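Local coordinates for glycosyl hydrolase family 2, TIM barrel domain protein (Faecalibacterium prausnitzii A2-165, PDB 6ED2) that probably acts as a beta-glucuronidase of glycosyl hydrolase family 2, cleaving terminal glucuronic acid residues from their conjugates, at residues L420-I424 with L459-D464; W436-N440 with Y452-F457. All coordinates share one frame; numbering follows the deposited sequence.

Contact 1. Residues L420-I424 with L459-D464; sequences LTDMI and LARRLD
I424 overlaps the last turn of helix 449-463 with both of its branches. Its CG2 presses on L463 CB at 3.7 Å, while CD1 reaches past it to the backbone of A460, 4.0 Å from A460 CA. The torsions divide the work: CG1 stands beside the backbone N (chi1 -70°) and extends CD1 across to the other helix, whereas CG2, anti to the backbone N, meets L463 CB. A beta-branched residue suits this place because it covers two positions of the facing helix at once. Shortening I424 to an alanine would probably open a gap beside L463 CB and A460, leaving L463 freer to shift.

L463 answers from the other side. Its CD1 lies against T421 CA at 3.6 Å, and its CD2 meets T421 CG2 at 3.9 Å, the two side chains crossing at about a right angle. T421 is a threonine at the edge of the apolar patch: OG1 bonds to the backbone O of K417 one turn earlier, so the hydroxyl is satisfied within its own helix even though L459 CD2 rests 3.7 Å from OG1. On the buried side, L420 CD2 fits against A460 CB at 4.0 Å; the small alanine leaves room for the leucine's branch. Beyond the helix end, D464 turns its carboxylate elsewhere, with OD1 taken by Q466 N and R468.

No hydrogen bond crosses between the segments, and the contact is mainly van der Waals packing of aliphatic groups. Their axes run in broadly the same direction, 32° apart, with a closest approach of 10.1 Å. Two such neighbouring helices, packed side by side around a parallel barrel, are characteristic of the outer layer of the TIM barrel.

Contact 2. Residues W436-N440 with Y452-F457; sequences WSLLN and YFKPLF
F457 N donates to F453 O at 2.9 Å, a helical bond that joins the two phenylalanines facing strand 436-440; the same F453 O also lies in the plane of the F457 ring, at its edge. Strand and helix belong to a beta-alpha-beta unit of the TIM barrel and run nearly antiparallel, at 158°, their axes 10.0 Å apart at closest approach.

Two successive leucines of the strand both point at the helix, because L438 has a near-helical psi that interrupts the extended chain. L438 CD2 sits over the centre of the F457 ring, 3.4 Å from its centroid and only 5° off the ring normal, a close CH-pi contact. The F457 ring is brought there by CG standing anti to the carbonyl carbon (chi1 -79°). L456 adds a looser contact, L438 CD2 lying 3.9 Å from L456 O and farther from its CB.

L439 is shared between aromatic rings. Its CD1 lies over one face of F453, offset toward the rim and 4.1 Å from the ring centroid. A leucine suits this place because its fork lays two methyls against the F453 ring and still lets CD2 reach Y452. F453 in turn meets Y472 of the next strand edge-to-face, while Y452 directs its hydroxyl to H416 ND1 on helix 409-427. The remaining methyl, L439 CD2, packs 3.8 Å from F453 CE2 and obliquely, at 4.1 Å, against Y452 CE2.

Overall arrangement
Both contacts draw on helix 449-463, which lies against helix 409-427 in contact 1 and against strand 433-440 in contact 2. Contact 2 is wholly buried, between the barrel wall and its helical layer, and relies on leucine methyls over aromatic rings. Contact 1 belongs to the helical layer itself and is only partly buried; aliphatic branches do the packing there, with threonine at its edge. The two are joined directly: D464 OD2 of contact 1 lies 2.8 Å from W436 NE1 of contact 2, a probable hydrogen bond, and M423 and I424 pack on the W436 ring. Both lie away from the magnesium site at T239 and E241.

Contact 1. Residues L420-I424 with L459-D464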
loop_
_atom_site.group_PDB
_atom_site.type_symbol
_atom_site.label_atom_id
_atom_site.label_comp_id
_atom_site.label_asym_id
_atom_site.label_seq_id
_atom_site.Cartn_x
_atom_site.Cartn_y
_atom_site.Cartn_z
ATOM N N LEU A 420 12.444 -40.280 -1.624
ATOM C CA LEU A 420 12.572 -40.413 -3.072
ATOM C C LEU A 420 11.769 -41.597 -3.584
ATOM O O LEU A 420 11.119 -41.521 -4.635
ATOM C CB LEU A 420 14.054 -40.576 -3.446
ATOM C CG LEU A 420 14.379 -40.770 -4.923
ATOM C CD1 LEU A 420 13.743 -39.658 -5.779
ATOM C CD2 LEU A 420 15.913 -40.865 -5.171
ATOM N N THR A 421 11.831 -42.718 -2.865
ATOM C CA THR A 421 11.107 -43.907 -3.285
ATOM C C THR A 421 9.610 -43.643 -3.288
ATOM O O THR A 421 8.907 -43.965 -4.252
ATOM C CB THR A 421 11.463 -45.075 -2.352
ATOM O OG1 THR A 421 12.872 -45.343 -2.440
ATOM C CG2 THR A 421 10.679 -46.329 -2.716
ATOM N N ASP A 422 9.110 -43.045 -2.203
ATOM C CA ASP A 422 7.686 -42.759 -2.090
ATOM C C ASP A 422 7.253 -41.731 -3.127
ATOM O O ASP A 422 6.201 -41.886 -3.759
ATOM C CB ASP A 422 7.380 -42.296 -0.662
ATOM C CG ASP A 422 7.375 -43.462 0.323
ATOM O OD1 ASP A 422 7.311 -44.599 -0.161
ATOM O OD2 ASP A 422 7.456 -43.266 1.556
ATOM N N MET A 423 8.069 -40.704 -3.363
ATOM C CA MET A 423 7.678 -39.710 -4.353
ATOM C C MET A 423 7.559 -40.333 -5.738
ATOM O O MET A 423 6.580 -40.093 -6.462
ATOM C CB MET A 423 8.666 -38.542 -4.383
ATOM C CG MET A 423 8.354 -37.609 -5.558
ATOM S SD MET A 423 9.454 -36.193 -5.739
ATOM C CE MET A 423 10.953 -37.025 -6.310
ATOM N N ILE A 424 8.547 -41.142 -6.134
ATOM C CA ILE A 424 8.495 -41.704 -7.481
ATOM C C ILE A 424 7.379 -42.740 -7.594
ATOM O O ILE A 424 6.669 -42.793 -8.604
ATOM C CB ILE A 424 9.868 -42.276 -7.876
ATOM C CG1 ILE A 424 10.854 -41.115 -8.076
ATOM C CG2 ILE A 424 9.746 -43.150 -9.141
ATOM C CD1 ILE A 424 12.188 -41.545 -8.655
ATOM N N LEU A 459 19.275 -44.691 -7.455
ATOM C CA LEU A 459 17.921 -45.043 -7.027
ATOM C C LEU A 459 16.861 -44.403 -7.924
ATOM O O LEU A 459 15.910 -45.067 -8.350
ATOM C CB LEU A 459 17.725 -44.632 -5.570
ATOM C CG LEU A 459 16.421 -45.077 -4.903
ATOM C CD1 LEU A 459 16.258 -46.612 -4.970
ATOM C CD2 LEU A 459 16.369 -44.558 -3.463
ATOM N N ALA A 460 17.024 -43.114 -8.246
ATOM C CA ALA A 460 16.028 -42.437 -9.079
ATOM C C ALA A 460 15.946 -43.050 -10.461
ATOM O O ALA A 460 14.864 -43.099 -11.059
ATOM C CB ALA A 460 16.345 -40.940 -9.197
ATOM N N ARG A 461 17.078 -43.505 -10.999
ATOM C CA ARG A 461 17.043 -44.224 -12.265
ATOM C C ARG A 461 16.301 -45.550 -12.121
ATOM O O ARG A 461 15.417 -45.868 -12.927
ATOM C CB ARG A 461 18.469 -44.442 -12.770
ATOM C CG ARG A 461 18.597 -45.378 -13.953
ATOM C CD ARG A 461 20.008 -45.315 -14.507
ATOM N NE ARG A 461 20.205 -44.163 -15.385
ATOM C CZ ARG A 461 21.390 -43.617 -15.663
ATOM N NH1 ARG A 461 22.499 -44.105 -15.116
ATOM N NH2 ARG A 461 21.468 -42.582 -16.497
ATOM N N ARG A 462 16.635 -46.329 -11.085
ATOM C CA ARG A 462 16.029 -47.651 -10.905
ATOM C C ARG A 462 14.522 -47.566 -10.683
ATOM O O ARG A 462 13.770 -48.411 -11.182
ATOM C CB ARG A 462 16.647 -48.375 -9.710
ATOM C CG ARG A 462 18.081 -48.804 -9.835
ATOM C CD ARG A 462 18.537 -49.257 -8.454
ATOM N NE ARG A 462 19.921 -49.711 -8.417
ATOM C CZ ARG A 462 20.428 -50.401 -7.399
ATOM N NH1 ARG A 462 19.649 -50.697 -6.355
ATOM N NH2 ARG A 462 21.701 -50.794 -7.414
ATOM N N LEU A 463 14.070 -46.580 -9.896
ATOM C CA LEU A 463 12.662 -46.531 -9.498
ATOM C C LEU A 463 11.742 -46.149 -10.647
ATOM O O LEU A 463 10.562 -46.515 -10.634
ATOM C CB LEU A 463 12.458 -45.528 -8.374
ATOM C CG LEU A 463 12.990 -45.875 -7.000
ATOM C CD1 LEU A 463 13.015 -44.578 -6.216
ATOM C CD2 LEU A 463 12.100 -46.924 -6.351
ATOM N N ASP A 464 12.239 -45.403 -11.630
ATOM C CA ASP A 464 11.338 -44.828 -12.610
ATOM C C ASP A 464 11.270 -45.708 -13.844
ATOM O O ASP A 464 12.239 -45.747 -14.619
ATOM C CB ASP A 464 11.771 -43.413 -12.986
ATOM C CG ASP A 464 10.796 -42.748 -13.939
ATOM O OD1 ASP A 464 9.777 -43.381 -14.283
ATOM O OD2 ASP A 464 11.052 -41.607 -14.372
#

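Contact 2. Residues W436-N440 with Y452-F457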
loop_
_atom_site.group_PDB
_atom_site.type_symbol
_atom_site.label_atom_id
_atom_site.label_comp_id
_atom_site.label_asym_id
_atom_site.label_seq_id
_atom_site.Cartn_x
_atom_site.Cartn_y
_atom_site.Cartn_z
ATOM N N TRP A 436 12.711 -35.418 -12.223
ATOM C CA TRP A 436 12.892 -35.553 -10.781
ATOM C C TRP A 436 13.987 -34.607 -10.323
ATOM O O TRP A 436 15.080 -34.604 -10.892
ATOM C CB TRP A 436 13.290 -36.987 -10.387
ATOM C CG TRP A 436 12.452 -38.054 -11.030
ATOM C CD1 TRP A 436 12.835 -38.931 -12.009
ATOM C CD2 TRP A 436 11.076 -38.337 -10.752
ATOM N NE1 TRP A 436 11.788 -39.764 -12.336
ATOM C CE2 TRP A 436 10.697 -39.418 -11.576
ATOM C CE3 TRP A 436 10.134 -37.798 -9.868
ATOM C CZ2 TRP A 436 9.405 -39.954 -11.558
ATOM C CZ3 TRP A 436 8.849 -38.347 -9.844
ATOM C CH2 TRP A 436 8.501 -39.401 -10.688
ATOM N N SER A 437 13.713 -33.819 -9.293
ATOM C CA SER A 437 14.735 -32.985 -8.681
ATOM C C SER A 437 15.059 -33.581 -7.321
ATOM O O SER A 437 14.172 -33.709 -6.478
ATOM C CB SER A 437 14.269 -31.533 -8.565
ATOM O OG SER A 437 15.159 -30.808 -7.736
ATOM N N LEU A 438 16.324 -33.946 -7.105
ATOM C CA LEU A 438 16.668 -34.804 -5.977
ATOM C C LEU A 438 17.150 -34.038 -4.753
ATOM O O LEU A 438 17.150 -34.601 -3.652
ATOM C CB LEU A 438 17.741 -35.815 -6.398
ATOM C CG LEU A 438 17.327 -37.136 -7.064
ATOM C CD1 LEU A 438 16.249 -36.979 -8.080
ATOM C CD2 LEU A 438 18.524 -37.810 -7.710
ATOM N N LEU A 439 17.571 -32.783 -4.924
ATOM C CA LEU A 439 18.027 -31.924 -3.838
ATOM C C LEU A 439 17.817 -30.483 -4.266
ATOM O O LEU A 439 17.849 -30.175 -5.462
ATOM C CB LEU A 439 19.512 -32.131 -3.479
ATOM C CG LEU A 439 20.130 -33.517 -3.271
ATOM C CD1 LEU A 439 20.713 -34.018 -4.568
ATOM C CD2 LEU A 439 21.200 -33.476 -2.188
ATOM N N ASN A 440 17.567 -29.601 -3.293
ATOM C CA ASN A 440 17.515 -28.164 -3.558
ATOM C C ASN A 440 18.657 -27.494 -2.813
ATOM O O ASN A 440 18.675 -27.472 -1.575
ATOM C CB ASN A 440 16.183 -27.524 -3.157
ATOM C CG ASN A 440 16.136 -26.024 -3.512
ATOM O OD1 ASN A 440 15.962 -25.645 -4.678
ATOM N ND2 ASN A 440 16.318 -25.173 -2.509
ATOM N N TYR A 452 27.340 -39.277 -1.347
ATOM C CA TYR A 452 25.927 -39.058 -1.072
ATOM C C TYR A 452 25.108 -39.084 -2.359
ATOM O O TYR A 452 24.094 -39.783 -2.434
ATOM C CB TYR A 452 25.744 -37.730 -0.326
ATOM C CG TYR A 452 24.376 -37.565 0.263
ATOM C CD1 TYR A 452 24.091 -38.029 1.542
ATOM C CD2 TYR A 452 23.357 -36.963 -0.458
ATOM C CE1 TYR A 452 22.824 -37.893 2.090
ATOM C CE2 TYR A 452 22.082 -36.815 0.087
ATOM C CZ TYR A 452 21.828 -37.289 1.358
ATOM O OH TYR A 452 20.577 -37.163 1.892
ATOM N N PHE A 453 25.559 -38.361 -3.393
ATOM C CA PHE A 453 24.764 -38.209 -4.614
ATOM C C PHE A 453 24.660 -39.515 -5.393
ATOM O O PHE A 453 23.610 -39.800 -5.989
ATOM C CB PHE A 453 25.372 -37.139 -5.529
ATOM C CG PHE A 453 25.042 -35.717 -5.144
ATOM C CD1 PHE A 453 24.804 -34.764 -6.125
ATOM C CD2 PHE A 453 24.994 -35.329 -3.817
ATOM C CE1 PHE A 453 24.527 -33.448 -5.782
ATOM C CE2 PHE A 453 24.723 -34.018 -3.463
ATOM C CZ PHE A 453 24.485 -33.079 -4.438
ATOM N N LYS A 454 25.756 -40.290 -5.456
ATOM C CA LYS A 454 25.803 -41.431 -6.373
ATOM C C LYS A 454 24.673 -42.417 -6.109
ATOM O O LYS A 454 23.912 -42.711 -7.046
ATOM C CB LYS A 454 27.175 -42.120 -6.302
ATOM C CG LYS A 454 27.325 -43.337 -7.233
ATOM C CD LYS A 454 28.774 -43.862 -7.182
ATOM C CE LYS A 454 28.987 -45.094 -8.058
ATOM N NZ LYS A 454 29.114 -46.268 -7.145
ATOM N N PRO A 455 24.475 -42.929 -4.892
ATOM C CA PRO A 455 23.341 -43.844 -4.687
ATOM C C PRO A 455 21.986 -43.184 -4.889
ATOM O O PRO A 455 21.049 -43.868 -5.312
ATOM C CB PRO A 455 23.531 -44.322 -3.242
ATOM C CG PRO A 455 24.293 -43.216 -2.585
ATOM C CD PRO A 455 25.228 -42.710 -3.637
ATOM N N LEU A 456 21.854 -41.873 -4.643
ATOM C CA LEU A 456 20.555 -41.223 -4.830
ATOM C C LEU A 456 20.168 -41.177 -6.293
ATOM O O LEU A 456 19.031 -41.496 -6.660
ATOM C CB LEU A 456 20.576 -39.811 -4.273
ATOM C CG LEU A 456 20.145 -39.704 -2.825
ATOM C CD1 LEU A 456 20.373 -38.280 -2.406
ATOM C CD2 LEU A 456 18.694 -40.112 -2.635
ATOM N N PHE A 457 21.096 -40.755 -7.148
ATOM C CA PHE A 457 20.787 -40.691 -8.569
ATOM C C PHE A 457 20.618 -42.082 -9.155
ATOM O O PHE A 457 19.861 -42.257 -10.110
ATOM C CB PHE A 457 21.874 -39.898 -9.298
ATOM C CG PHE A 457 21.727 -38.411 -9.137
ATOM C CD1 PHE A 457 21.129 -37.651 -10.129
ATOM C CD2 PHE A 457 22.153 -37.788 -7.974
ATOM C CE1 PHE A 457 20.977 -36.281 -9.982
ATOM C CE2 PHE A 457 21.996 -36.429 -7.803
ATOM C CZ PHE A 457 21.400 -35.668 -8.822
#